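Local coordinates for protein computational Design of Enzyme (Synthetic construct, PDB 3TP4) that is a computationally designed enzyme on a glycosyl hydrolase family 26 TIM-barrel scaffold, probably meant to present an activated serine in a catalytic triad, at residues 110-115 with 168-173; 215-220 with 232-237; 243-248 with 262-267. One frame throughout, in Å; residues are numbered along the deposited sequence.

Contact 1 (110-115 with 168-173); sequences VGAGVE and IVFRPW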
ATOM      1  N   VAL A 110       2.632  -4.768   5.302  1.00 28.76           N
ATOM      2  CA  VAL A 110       2.596  -5.886   4.367  1.00 27.58           C
ATOM      3  C   VAL A 110       2.232  -5.352   2.992  1.00 26.59           C
ATOM      4  O   VAL A 110       1.205  -4.682   2.824  1.00 26.39           O
ATOM      5  CB  VAL A 110       1.546  -6.936   4.782  1.00 33.03           C
ATOM      6  CG1 VAL A 110       1.303  -7.920   3.639  1.00 30.13           C
ATOM      7  CG2 VAL A 110       1.963  -7.662   6.087  1.00 29.33           C
ATOM      8  N   GLY A 111       3.077  -5.635   2.008  1.00 23.93           N
ATOM      9  CA  GLY A 111       2.883  -5.108   0.665  1.00 25.27           C
ATOM     10  C   GLY A 111       2.679  -6.235  -0.330  1.00 32.83           C
ATOM     11  O   GLY A 111       3.259  -7.304  -0.182  1.00 27.22           O
ATOM     12  N   ALA A 112       1.835  -6.010  -1.329  1.00 29.32           N
ATOM     13  CA  ALA A 112       1.649  -6.976  -2.406  1.00 32.04           C
ATOM     14  C   ALA A 112       2.231  -6.386  -3.681  1.00 31.70           C
ATOM     15  O   ALA A 112       1.688  -5.421  -4.229  1.00 29.99           O
ATOM     16  CB  ALA A 112       0.162  -7.293  -2.593  1.00 30.11           C
ATOM     17  N   GLY A 113       3.345  -6.949  -4.139  1.00 33.18           N
ATOM     18  CA  GLY A 113       4.016  -6.448  -5.323  1.00 32.03           C
ATOM     19  C   GLY A 113       3.285  -6.896  -6.569  1.00 32.01           C
ATOM     20  O   GLY A 113       2.264  -7.582  -6.484  1.00 32.55           O
ATOM     21  N   VAL A 114       3.794  -6.520  -7.736  1.00 34.37           N
ATOM     22  CA  VAL A 114       3.101  -6.868  -8.967  1.00 28.28           C
ATOM     23  C   VAL A 114       3.779  -8.004  -9.751  1.00 32.22           C
ATOM     24  O   VAL A 114       3.600  -8.124 -10.965  1.00 44.48           O
ATOM     25  CB  VAL A 114       2.803  -5.619  -9.852  1.00 25.57           C
ATOM     26  CG1 VAL A 114       1.835  -4.668  -9.126  1.00 27.57           C
ATOM     27  CG2 VAL A 114       4.081  -4.887 -10.230  1.00 30.52           C
ATOM     28  N   GLU A 115       4.514  -8.861  -9.047  0.50 17.73           N
ATOM     29  CA  GLU A 115       5.184  -9.990  -9.690  0.50 31.99           C
ATOM     30  C   GLU A 115       4.209 -10.907 -10.422  0.50 40.74           C
ATOM     31  O   GLU A 115       4.471 -11.328 -11.547  0.50 39.13           O
ATOM     32  CB  GLU A 115       6.001 -10.800  -8.682  0.50 31.75           C
ATOM     33  CG  GLU A 115       7.222 -10.073  -8.152  0.50 33.17           C
ATOM     34  CD  GLU A 115       6.855  -8.918  -7.242  0.50 29.27           C
ATOM     35  OE1 GLU A 115       5.802  -9.005  -6.574  0.50 26.28           O
ATOM     36  OE2 GLU A 115       7.620  -7.928  -7.197  0.50 30.79           O
ATOM     37  N   ILE A 168      -2.324  -3.818  10.695  1.00 30.63           N
ATOM     38  CA  ILE A 168      -1.370  -4.009   9.616  1.00 25.49           C
ATOM     39  C   ILE A 168      -1.561  -2.909   8.574  1.00 27.78           C
ATOM     40  O   ILE A 168      -2.687  -2.625   8.158  1.00 27.84           O
ATOM     41  CB  ILE A 168      -1.566  -5.388   8.936  1.00 27.77           C
ATOM     42  CG1 ILE A 168      -1.132  -6.514   9.874  1.00 31.30           C
ATOM     43  CG2 ILE A 168      -0.758  -5.482   7.648  1.00 24.85           C
ATOM     44  CD1 ILE A 168      -1.505  -7.889   9.361  1.00 36.86           C
ATOM     45  N   VAL A 169      -0.471  -2.267   8.181  1.00 24.43           N
ATOM     46  CA  VAL A 169      -0.524  -1.305   7.088  1.00 25.09           C
ATOM     47  C   VAL A 169      -0.353  -2.094   5.803  1.00 28.80           C
ATOM     48  O   VAL A 169       0.749  -2.571   5.495  1.00 23.89           O
ATOM     49  CB  VAL A 169       0.590  -0.253   7.217  1.00 24.01           C
ATOM     50  CG1 VAL A 169       0.501   0.758   6.077  1.00 21.65           C
ATOM     51  CG2 VAL A 169       0.496   0.436   8.570  1.00 23.27           C
ATOM     52  N   PHE A 170      -1.457  -2.283   5.091  1.00 26.23           N
ATOM     53  CA  PHE A 170      -1.481  -3.134   3.906  1.00 28.27           C
ATOM     54  C   PHE A 170      -1.369  -2.279   2.659  1.00 24.75           C
ATOM     55  O   PHE A 170      -2.149  -1.350   2.478  1.00 25.61           O
ATOM     56  CB  PHE A 170      -2.795  -3.930   3.846  1.00 23.01           C
ATOM     57  CG  PHE A 170      -2.929  -4.766   2.620  1.00 25.44           C
ATOM     58  CD1 PHE A 170      -1.974  -5.730   2.316  1.00 27.73           C
ATOM     59  CD2 PHE A 170      -4.011  -4.601   1.766  1.00 24.73           C
ATOM     60  CE1 PHE A 170      -2.094  -6.512   1.185  1.00 27.83           C
ATOM     61  CE2 PHE A 170      -4.138  -5.381   0.631  1.00 27.08           C
ATOM     62  CZ  PHE A 170      -3.183  -6.335   0.339  1.00 26.05           C
ATOM     63  N   ARG A 171      -0.396  -2.595   1.811  1.00 20.04           N
ATOM     64  CA  ARG A 171      -0.132  -1.824   0.608  1.00 22.07           C
ATOM     65  C   ARG A 171      -0.358  -2.684  -0.626  1.00 24.60           C
ATOM     66  O   ARG A 171       0.552  -3.388  -1.078  1.00 26.29           O
ATOM     67  CB  ARG A 171       1.307  -1.310   0.603  1.00 25.36           C
ATOM     68  CG  ARG A 171       1.640  -0.499  -0.636  1.00 29.89           C
ATOM     69  CD  ARG A 171       3.085  -0.016  -0.625  1.00 25.29           C
ATOM     70  NE  ARG A 171       3.336   0.876  -1.754  1.00 21.48           N
ATOM     71  CZ  ARG A 171       4.511   1.432  -2.026  1.00 23.45           C
ATOM     72  NH1 ARG A 171       5.565   1.201  -1.238  1.00 21.75           N
ATOM     73  NH2 ARG A 171       4.624   2.219  -3.086  1.00 21.38           N
ATOM     74  N   PRO A 172      -1.572  -2.621  -1.189  1.00 26.65           N
ATOM     75  CA  PRO A 172      -1.909  -3.521  -2.304  1.00 31.44           C
ATOM     76  C   PRO A 172      -1.468  -3.027  -3.690  1.00 30.00           C
ATOM     77  O   PRO A 172      -1.880  -1.954  -4.133  1.00 27.91           O
ATOM     78  CB  PRO A 172      -3.437  -3.611  -2.225  1.00 28.95           C
ATOM     79  CG  PRO A 172      -3.862  -2.321  -1.617  1.00 22.47           C
ATOM     80  CD  PRO A 172      -2.742  -1.869  -0.694  1.00 21.87           C
ATOM     81  N   TRP A 173      -0.634  -3.827  -4.354  1.00 26.98           N
ATOM     82  CA  TRP A 173      -0.264  -3.648  -5.765  1.00 23.65           C
ATOM     83  C   TRP A 173       0.676  -2.479  -6.032  1.00 26.51           C
ATOM     84  O   TRP A 173       0.254  -1.417  -6.512  1.00 26.88           O
ATOM     85  CB  TRP A 173      -1.517  -3.565  -6.651  1.00 26.88           C
ATOM     86  CG  TRP A 173      -2.556  -4.577  -6.265  1.00 28.97           C
ATOM     87  CD1 TRP A 173      -3.867  -4.334  -5.966  1.00 30.00           C
ATOM     88  CD2 TRP A 173      -2.364  -5.990  -6.106  1.00 25.66           C
ATOM     89  NE1 TRP A 173      -4.500  -5.509  -5.632  1.00 28.85           N
ATOM     90  CE2 TRP A 173      -3.605  -6.541  -5.721  1.00 27.03           C
ATOM     91  CE3 TRP A 173      -1.269  -6.845  -6.271  1.00 26.78           C
ATOM     92  CZ2 TRP A 173      -3.780  -7.909  -5.492  1.00 33.74           C
ATOM     93  CZ3 TRP A 173      -1.438  -8.204  -6.024  1.00 29.90           C
ATOM     94  CH2 TRP A 173      -2.686  -8.722  -5.647  1.00 37.75           C
TER
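Strands 110-113 and 168-172 of the TIM barrel run parallel, with Val110 beside Phe170 and Ala112 beside Pro172; Trp173 follows at the corner. Their axes lie 4.7 Å apart at 10°. Arg171 bonds on either side of Gly111: its N donates to Val110 O at 2.8 Å, and its O accepts from Ala112 N. Val110 N also donates to Val169 O. A fourth bond, from Trp173 N to Ala112 O, is weak.

Val110 splits its two methyls between neighbours. CG1, anti to the backbone N (chi1 167°), approaches Phe170 CD1 at 4.2 Å. CG2, beside the backbone N, crosses Ile168 obliquely and meets its CG2 at 3.8 Å. Phe170 also has CG anti to its N, and its CD1 lies 3.4 Å from Val110 O. Trp173 leaves the backbone pointing away, but chi1 of -42° brings its ring back. Ala112 CB makes a CH-pi contact over one face, 4.2 Å from the centroid of the six-membered ring of Trp173. Gly113 O lies in the ring plane at the edge.

Arg171 points to the other face and is extended from CG to NE. Its NH2 makes a salt bridge to Asp246 and a hydrogen bond to Gly218 O. The chemistry implies an apolar outer face packed on helices 141-157 and 190-207, and a buried charge on the other face that is probably balanced by Asp246.

Contact 2 (215-220 with 232-237); sequences YAWGPG and RTYPGD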
ATOM      1  N   TYR A 215      -4.809   1.154   4.833  1.00 25.50           N
ATOM      2  CA  TYR A 215      -4.525   0.962   3.416  1.00 23.94           C
ATOM      3  C   TYR A 215      -3.518   1.970   2.895  1.00 28.02           C
ATOM      4  O   TYR A 215      -3.743   3.171   2.960  1.00 24.15           O
ATOM      5  CB  TYR A 215      -5.823   0.983   2.599  1.00 21.25           C
ATOM      6  CG  TYR A 215      -6.667  -0.242   2.867  1.00 21.50           C
ATOM      7  CD1 TYR A 215      -7.646  -0.236   3.862  1.00 23.22           C
ATOM      8  CD2 TYR A 215      -6.456  -1.412   2.157  1.00 25.65           C
ATOM      9  CE1 TYR A 215      -8.410  -1.356   4.121  1.00 24.43           C
ATOM     10  CE2 TYR A 215      -7.211  -2.545   2.411  1.00 27.64           C
ATOM     11  CZ  TYR A 215      -8.184  -2.507   3.390  1.00 27.35           C
ATOM     12  OH  TYR A 215      -8.924  -3.635   3.636  1.00 25.34           O
ATOM     13  N   ALA A 216      -2.397   1.467   2.392  1.00 25.43           N
ATOM     14  CA  ALA A 216      -1.340   2.331   1.884  1.00 25.02           C
ATOM     15  C   ALA A 216      -1.283   2.297   0.360  1.00 26.24           C
ATOM     16  O   ALA A 216      -1.573   1.276  -0.267  1.00 25.80           O
ATOM     17  CB  ALA A 216       0.018   1.932   2.484  1.00 25.85           C
ATOM     18  N   TRP A 217      -0.915   3.434  -0.219  1.00 24.11           N
ATOM     19  CA  TRP A 217      -0.716   3.581  -1.655  1.00 25.02           C
ATOM     20  C   TRP A 217       0.446   4.537  -1.870  1.00 24.64           C
ATOM     21  O   TRP A 217       0.457   5.635  -1.324  1.00 22.14           O
ATOM     22  CB  TRP A 217      -1.967   4.169  -2.308  1.00 20.45           C
ATOM     23  CG  TRP A 217      -1.748   4.759  -3.692  1.00 24.77           C
ATOM     24  CD1 TRP A 217      -1.766   4.085  -4.894  1.00 21.27           C
ATOM     25  CD2 TRP A 217      -1.506   6.141  -4.010  1.00 25.25           C
ATOM     26  NE1 TRP A 217      -1.559   4.980  -5.940  1.00 22.71           N
ATOM     27  CE2 TRP A 217      -1.388   6.238  -5.418  1.00 22.32           C
ATOM     28  CE3 TRP A 217      -1.371   7.306  -3.240  1.00 26.60           C
ATOM     29  CZ2 TRP A 217      -1.149   7.454  -6.062  1.00 21.82           C
ATOM     30  CZ3 TRP A 217      -1.130   8.502  -3.878  1.00 28.64           C
ATOM     31  CH2 TRP A 217      -1.023   8.571  -5.279  1.00 20.88           C
ATOM     32  N   GLY A 218       1.428   4.113  -2.654  1.00 19.12           N
ATOM     33  CA  GLY A 218       2.510   4.996  -3.068  1.00 22.92           C
ATOM     34  C   GLY A 218       2.799   4.729  -4.533  1.00 23.13           C
ATOM     35  O   GLY A 218       3.000   3.576  -4.915  1.00 24.36           O
ATOM     36  N   PRO A 219       2.805   5.783  -5.368  1.00 23.38           N
ATOM     37  CA  PRO A 219       2.861   5.547  -6.813  1.00 25.99           C
ATOM     38  C   PRO A 219       4.282   5.460  -7.371  1.00 28.38           C
ATOM     39  O   PRO A 219       4.438   5.260  -8.573  1.00 26.66           O
ATOM     40  CB  PRO A 219       2.139   6.766  -7.384  1.00 21.18           C
ATOM     41  CG  PRO A 219       2.475   7.856  -6.424  1.00 26.17           C
ATOM     42  CD  PRO A 219       2.524   7.193  -5.052  1.00 22.64           C
ATOM     43  N   GLY A 220       5.289   5.601  -6.516  1.00 23.26           N
ATOM     44  CA  GLY A 220       6.673   5.594  -6.969  1.00 27.36           C
ATOM     45  C   GLY A 220       7.419   6.790  -6.394  1.00 28.48           C
ATOM     46  O   GLY A 220       7.120   7.228  -5.289  1.00 24.26           O
ATOM     47  N   ARG A 232      -1.732  10.628 -10.554  1.00 25.07           N
ATOM     48  CA  ARG A 232      -2.293   9.953 -11.732  1.00 31.08           C
ATOM     49  C   ARG A 232      -3.057   8.672 -11.383  1.00 33.74           C
ATOM     50  O   ARG A 232      -4.143   8.427 -11.912  1.00 27.21           O
ATOM     51  CB  ARG A 232      -1.209   9.661 -12.783  1.00 36.17           C
ATOM     52  CG  ARG A 232      -1.129  10.726 -13.877  1.00 51.52           C
ATOM     53  CD  ARG A 232       0.192  10.682 -14.662  1.00 57.39           C
ATOM     54  NE  ARG A 232       0.158   9.726 -15.767  1.00 54.29           N
ATOM     55  CZ  ARG A 232       1.105   9.617 -16.699  1.00 48.95           C
ATOM     56  NH1 ARG A 232       2.172  10.407 -16.670  1.00 41.55           N
ATOM     57  NH2 ARG A 232       0.980   8.712 -17.667  1.00 40.38           N
ATOM     58  N   THR A 233      -2.495   7.865 -10.483  1.00 28.75           N
ATOM     59  CA  THR A 233      -3.066   6.564 -10.170  1.00 24.38           C
ATOM     60  C   THR A 233      -3.763   6.512  -8.806  1.00 29.48           C
ATOM     61  O   THR A 233      -4.068   5.429  -8.300  1.00 25.88           O
ATOM     62  CB  THR A 233      -1.979   5.460 -10.229  1.00 28.67           C
ATOM     63  OG1 THR A 233      -1.021   5.656  -9.178  1.00 31.99           O
ATOM     64  CG2 THR A 233      -1.251   5.499 -11.587  1.00 23.16           C
ATOM     65  N   TYR A 234      -4.019   7.679  -8.218  1.00 25.51           N
ATOM     66  CA  TYR A 234      -4.608   7.763  -6.884  1.00 28.03           C
ATOM     67  C   TYR A 234      -5.991   7.107  -6.820  1.00 29.99           C
ATOM     68  O   TYR A 234      -6.881   7.470  -7.575  1.00 26.20           O
ATOM     69  CB  TYR A 234      -4.734   9.228  -6.488  1.00 27.32           C
ATOM     70  CG  TYR A 234      -5.287   9.460  -5.098  1.00 27.09           C
ATOM     71  CD1 TYR A 234      -4.699   8.860  -3.986  1.00 25.39           C
ATOM     72  CD2 TYR A 234      -6.374  10.309  -4.892  1.00 28.62           C
ATOM     73  CE1 TYR A 234      -5.192   9.084  -2.712  1.00 28.30           C
ATOM     74  CE2 TYR A 234      -6.872  10.545  -3.615  1.00 27.57           C
ATOM     75  CZ  TYR A 234      -6.276   9.922  -2.531  1.00 25.96           C
ATOM     76  OH  TYR A 234      -6.759  10.145  -1.263  1.00 24.95           O
ATOM     77  N   PRO A 235      -6.179   6.138  -5.911  1.00 24.42           N
ATOM     78  CA  PRO A 235      -7.469   5.436  -5.845  1.00 25.26           C
ATOM     79  C   PRO A 235      -8.623   6.272  -5.277  1.00 26.46           C
ATOM     80  O   PRO A 235      -9.780   5.941  -5.529  1.00 27.87           O
ATOM     81  CB  PRO A 235      -7.173   4.235  -4.922  1.00 22.99           C
ATOM     82  CG  PRO A 235      -5.725   4.059  -4.976  1.00 24.61           C
ATOM     83  CD  PRO A 235      -5.161   5.466  -5.099  1.00 21.76           C
ATOM     84  N   GLY A 236      -8.321   7.321  -4.518  1.00 27.69           N
ATOM     85  CA  GLY A 236      -9.367   8.168  -3.961  1.00 26.77           C
ATOM     86  C   GLY A 236      -9.360   8.225  -2.443  1.00 24.98           C
ATOM     87  O   GLY A 236      -8.910   7.287  -1.783  1.00 23.97           O
ATOM     88  N   ASP A 237      -9.893   9.314  -1.891  1.00 28.88           N
ATOM     89  CA  ASP A 237      -9.914   9.528  -0.445  1.00 29.52           C
ATOM     90  C   ASP A 237     -10.628   8.427   0.336  1.00 30.48           C
ATOM     91  O   ASP A 237     -10.257   8.128   1.472  1.00 26.19           O
ATOM     92  CB  ASP A 237     -10.567  10.866  -0.102  1.00 29.91           C
ATOM     93  CG  ASP A 237      -9.837  12.051  -0.707  1.00 35.14           C
ATOM     94  OD1 ASP A 237      -8.690  11.894  -1.172  1.00 33.25           O
ATOM     95  OD2 ASP A 237     -10.419  13.152  -0.699  1.00 33.19           O
TER
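The contact is built on the indole of Trp217, which reaches from the end of strand 213-217 to the loop 232-237. Its CG is anti to the backbone N (chi1 162°), which carries the ring toward that loop.

Two CH-pi contacts lie on one face of the indole. Pro235 CD sits squarely over the five-membered ring of Trp217, 3.6 Å from its centroid and 5° off the normal. Tyr234 CA lies 4.0 Å from the centroid of the six-membered ring of Trp217, off-centre. Pro219 CD packs on the opposite face, on the side of the six-membered ring.

The aromatic pair is edge-to-face. The edge of Tyr234 is turned toward the face of Trp217, with the centroids of the Tyr234 ring and the Trp217 six-membered ring 5.2 Å apart and the planes at 60°. Tyr234 CD1 makes the close approach, 3.6 Å from Trp217 CZ3. Gly236 N stands over the centre of the Tyr234 ring. In the TIM barrel, this loop lies on the path from strand 213-217 to strand 242-249, after the short helix 227-230. Tyr230 of that helix adds a second edge-to-face ring to Trp217.

Polar bonds are few. Trp217 NE1 donates a weak hydrogen bond to Thr233 OG1 at 3.4 Å, with the oxygen in the indole plane. Pro219 CB rests against the same hydroxyl, 3.8 Å from Thr233 OG1. Within the loop, Tyr234 OH donates to the anti lone pair of Asp237 OD1 at 2.6 Å. Lys274 forms a salt bridge to that same carboxylate oxygen.

Contact 3 (243-248 with 262-267); sequences LGLDTY and ADLRMI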
ATOM      1  N   LEU A 243      -0.385   7.812   2.384  1.00 20.35           N
ATOM      2  CA  LEU A 243       0.152   8.205   1.091  1.00 23.65           C
ATOM      3  C   LEU A 243       1.658   8.041   1.113  1.00 22.62           C
ATOM      4  O   LEU A 243       2.328   8.554   2.021  1.00 22.08           O
ATOM      5  CB  LEU A 243      -0.182   9.669   0.803  1.00 23.11           C
ATOM      6  CG  LEU A 243      -1.660  10.044   0.893  1.00 35.15           C
ATOM      7  CD1 LEU A 243      -1.821  11.551   0.870  1.00 40.85           C
ATOM      8  CD2 LEU A 243      -2.414   9.421  -0.248  1.00 38.84           C
ATOM      9  N   GLY A 244       2.193   7.353   0.110  1.00 23.93           N
ATOM     10  CA  GLY A 244       3.597   6.976   0.121  1.00 18.54           C
ATOM     11  C   GLY A 244       4.483   7.595  -0.949  1.00 22.49           C
ATOM     12  O   GLY A 244       4.053   8.442  -1.728  1.00 23.16           O
ATOM     13  N   LEU A 245       5.736   7.150  -0.968  1.00 25.64           N
ATOM     14  CA  LEU A 245       6.752   7.642  -1.888  1.00 23.87           C
ATOM     15  C   LEU A 245       7.901   6.657  -1.833  1.00 27.93           C
ATOM     16  O   LEU A 245       8.359   6.296  -0.743  1.00 25.93           O
ATOM     17  CB  LEU A 245       7.281   9.008  -1.440  1.00 20.28           C
ATOM     18  CG  LEU A 245       8.264   9.671  -2.408  1.00 24.24           C
ATOM     19  CD1 LEU A 245       7.491  10.327  -3.568  1.00 23.76           C
ATOM     20  CD2 LEU A 245       9.122  10.723  -1.680  1.00 22.68           C
ATOM     21  N   ASP A 246       8.374   6.233  -3.000  1.00 26.73           N
ATOM     22  CA  ASP A 246       9.445   5.243  -3.092  1.00 24.19           C
ATOM     23  C   ASP A 246      10.606   5.816  -3.894  1.00 30.13           C
ATOM     24  O   ASP A 246      10.459   6.111  -5.081  1.00 28.93           O
ATOM     25  CB  ASP A 246       8.930   3.971  -3.773  1.00 25.71           C
ATOM     26  CG  ASP A 246       7.672   3.427  -3.115  1.00 33.15           C
ATOM     27  OD1 ASP A 246       7.633   3.325  -1.873  1.00 24.29           O
ATOM     28  OD2 ASP A 246       6.712   3.120  -3.841  1.00 45.05           O
ATOM     29  N   THR A 247      11.758   5.969  -3.248  1.00 26.70           N
ATOM     30  CA  THR A 247      12.906   6.581  -3.894  1.00 29.74           C
ATOM     31  C   THR A 247      14.209   5.953  -3.433  1.00 28.67           C
ATOM     32  O   THR A 247      14.563   6.028  -2.249  1.00 25.79           O
ATOM     33  CB  THR A 247      12.974   8.089  -3.595  1.00 31.14           C
ATOM     34  OG1 THR A 247      11.788   8.719  -4.078  1.00 33.53           O
ATOM     35  CG2 THR A 247      14.177   8.710  -4.280  1.00 29.83           C
ATOM     36  N   TYR A 248      14.914   5.323  -4.368  1.00 27.25           N
ATOM     37  CA  TYR A 248      16.254   4.816  -4.110  1.00 29.80           C
ATOM     38  C   TYR A 248      17.241   5.684  -4.881  1.00 32.13           C
ATOM     39  O   TYR A 248      16.918   6.187  -5.950  1.00 28.68           O
ATOM     40  CB  TYR A 248      16.379   3.353  -4.533  1.00 30.79           C
ATOM     41  CG  TYR A 248      15.852   2.363  -3.516  1.00 36.51           C
ATOM     42  CD1 TYR A 248      14.796   2.686  -2.675  1.00 31.66           C
ATOM     43  CD2 TYR A 248      16.426   1.109  -3.384  1.00 42.97           C
ATOM     44  CE1 TYR A 248      14.321   1.772  -1.729  1.00 29.66           C
ATOM     45  CE2 TYR A 248      15.955   0.195  -2.450  1.00 47.79           C
ATOM     46  CZ  TYR A 248      14.902   0.533  -1.625  1.00 38.97           C
ATOM     47  OH  TYR A 248      14.446  -0.377  -0.690  1.00 35.32           O
ATOM     48  N   ALA A 262      11.493  17.989  -2.203  1.00 27.20           N
ATOM     49  CA  ALA A 262      10.292  18.493  -2.884  1.00 27.07           C
ATOM     50  C   ALA A 262       9.143  17.471  -2.867  1.00 23.90           C
ATOM     51  O   ALA A 262       7.993  17.819  -2.585  1.00 25.48           O
ATOM     52  CB  ALA A 262      10.619  18.907  -4.318  1.00 27.66           C
ATOM     53  N   ASP A 263       9.453  16.213  -3.172  1.00 25.05           N
ATOM     54  CA  ASP A 263       8.447  15.155  -3.128  1.00 23.64           C
ATOM     55  C   ASP A 263       7.950  14.880  -1.710  1.00 24.70           C
ATOM     56  O   ASP A 263       6.761  14.654  -1.500  1.00 24.23           O
ATOM     57  CB  ASP A 263       8.988  13.852  -3.724  1.00 19.39           C
ATOM     58  CG  ASP A 263       9.014  13.868  -5.251  1.00 28.06           C
ATOM     59  OD1 ASP A 263       8.471  14.816  -5.851  1.00 28.94           O
ATOM     60  OD2 ASP A 263       9.569  12.917  -5.840  1.00 27.40           O
ATOM     61  N   LEU A 264       8.859  14.868  -0.740  1.00 23.74           N
ATOM     62  CA  LEU A 264       8.438  14.626   0.638  1.00 22.23           C
ATOM     63  C   LEU A 264       7.548  15.758   1.147  1.00 24.90           C
ATOM     64  O   LEU A 264       6.581  15.518   1.879  1.00 24.07           O
ATOM     65  CB  LEU A 264       9.647  14.363   1.563  1.00 21.45           C
ATOM     66  CG  LEU A 264      10.341  13.001   1.383  1.00 25.24           C
ATOM     67  CD1 LEU A 264      11.627  12.897   2.200  1.00 26.46           C
ATOM     68  CD2 LEU A 264       9.408  11.837   1.742  1.00 27.84           C
ATOM     69  N   ARG A 265       7.856  16.990   0.752  1.00 25.59           N
ATOM     70  CA  ARG A 265       6.998  18.113   1.105  1.00 25.51           C
ATOM     71  C   ARG A 265       5.635  17.906   0.490  1.00 25.49           C
ATOM     72  O   ARG A 265       4.607  18.088   1.139  1.00 25.53           O
ATOM     73  CB  ARG A 265       7.557  19.440   0.587  1.00 26.74           C
ATOM     74  CG  ARG A 265       8.738  19.993   1.372  1.00 30.38           C
ATOM     75  CD  ARG A 265       9.187  21.332   0.780  1.00 34.32           C
ATOM     76  NE  ARG A 265       8.122  22.326   0.820  1.00 34.24           N
ATOM     77  CZ  ARG A 265       7.986  23.231   1.787  1.00 39.93           C
ATOM     78  NH1 ARG A 265       8.847  23.258   2.792  1.00 36.70           N
ATOM     79  NH2 ARG A 265       6.994  24.115   1.749  1.00 42.02           N
HETATM   80  N   MSE A 266       5.638  17.549  -0.789  1.00 27.54           N
HETATM   81  CA  MSE A 266       4.395  17.375  -1.519  1.00 24.26           C
HETATM   82  C   MSE A 266       3.477  16.346  -0.878  1.00 22.43           C
HETATM   83  O   MSE A 266       2.290  16.610  -0.670  1.00 26.68           O
HETATM   84  CB  MSE A 266       4.691  16.956  -2.956  1.00 22.89           C
HETATM   85  CG  MSE A 266       3.451  16.644  -3.746  1.00 27.24           C
HETATM   86 SE   MSE A 266       3.957  15.867  -5.457  1.00 54.17          SE
HETATM   87  CE  MSE A 266       4.723  14.149  -4.862  1.00 30.03           C
ATOM     88  N   ILE A 267       3.997  15.158  -0.580  1.00 22.52           N
ATOM     89  CA  ILE A 267       3.118  14.146  -0.007  1.00 24.28           C
ATOM     90  C   ILE A 267       2.578  14.544   1.372  1.00 20.45           C
ATOM     91  O   ILE A 267       1.440  14.227   1.698  1.00 25.46           O
ATOM     92  CB  ILE A 267       3.734  12.723   0.006  1.00 23.69           C
ATOM     93  CG1 ILE A 267       4.864  12.600   1.027  1.00 20.93           C
ATOM     94  CG2 ILE A 267       4.204  12.320  -1.406  1.00 20.51           C
ATOM     95  CD1 ILE A 267       5.317  11.143   1.203  1.00 21.42           C
TER
HETATM   96  O   HOH W   1      11.620  11.377  -4.707  1.00 29.54           O
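Segment 243-248 passes helix 262-267 in the opposite sense, with Leu243 CA 6.7 Å from Ile267 CA and Leu245 CA 7.6 Å from Leu264 CA. Leu245 is the main side chain on the strand side. Chi1 of -175° puts its CG anti to the backbone N, and chi2 of 79° turns the methyls to the helix. CD2 meets Leu264 CD2 tip to tip at 3.6 Å, the two chains crossing at about a right angle. Leu245 CD1 and CD2 both touch Asp263 CB, CD2 at 3.7 Å. Nearer the backbone, Leu245 CB packs on Ile267 CD1 at 3.9 Å.

Ile267 has CG1 in the crowded position between N and the carbonyl carbon (chi1 71°). This sends its end, CD1, to Leu245 CB and Leu243 O, while CG2 lies against Gly244 O. These residues form part of the packing between strand 242-249 and helix 254-274, in the beta-alpha-beta unit that continues to strand 277-278 of the TIM barrel.

No direct hydrogen bond crosses, but a water does. It lies 2.7 Å from Thr247 OG1 and donates to Asp263 OD2 at 2.8 Å. Backbone N-H groups of Phe223 and Gly225 also bind the Asp263 carboxylate, tying the loop they belong to onto helix 254-274.

How the contacts relate
All three contacts are buried in one barrel domain, and none is a surface contact. The centre of contact 1 lies about 5 Å from the centre of the chain, and that of contact 3 lies farthest out at about 14 Å. Their strands belong to one parallel sheet in the order 107-113, 168-174, 213-217, 242-249. Phe170 O with Ala216 N, and Trp217 O with Gly244 N, probably bond the neighbouring strands. Contact 1 is strand on strand and rests on backbone bonds. Contact 2 sets a strand end against a loop through rings. Contact 3 packs a strand on a helix through aliphatic groups. A probable bond from Asp246 N to Gly220 O also links contacts 2 and 3.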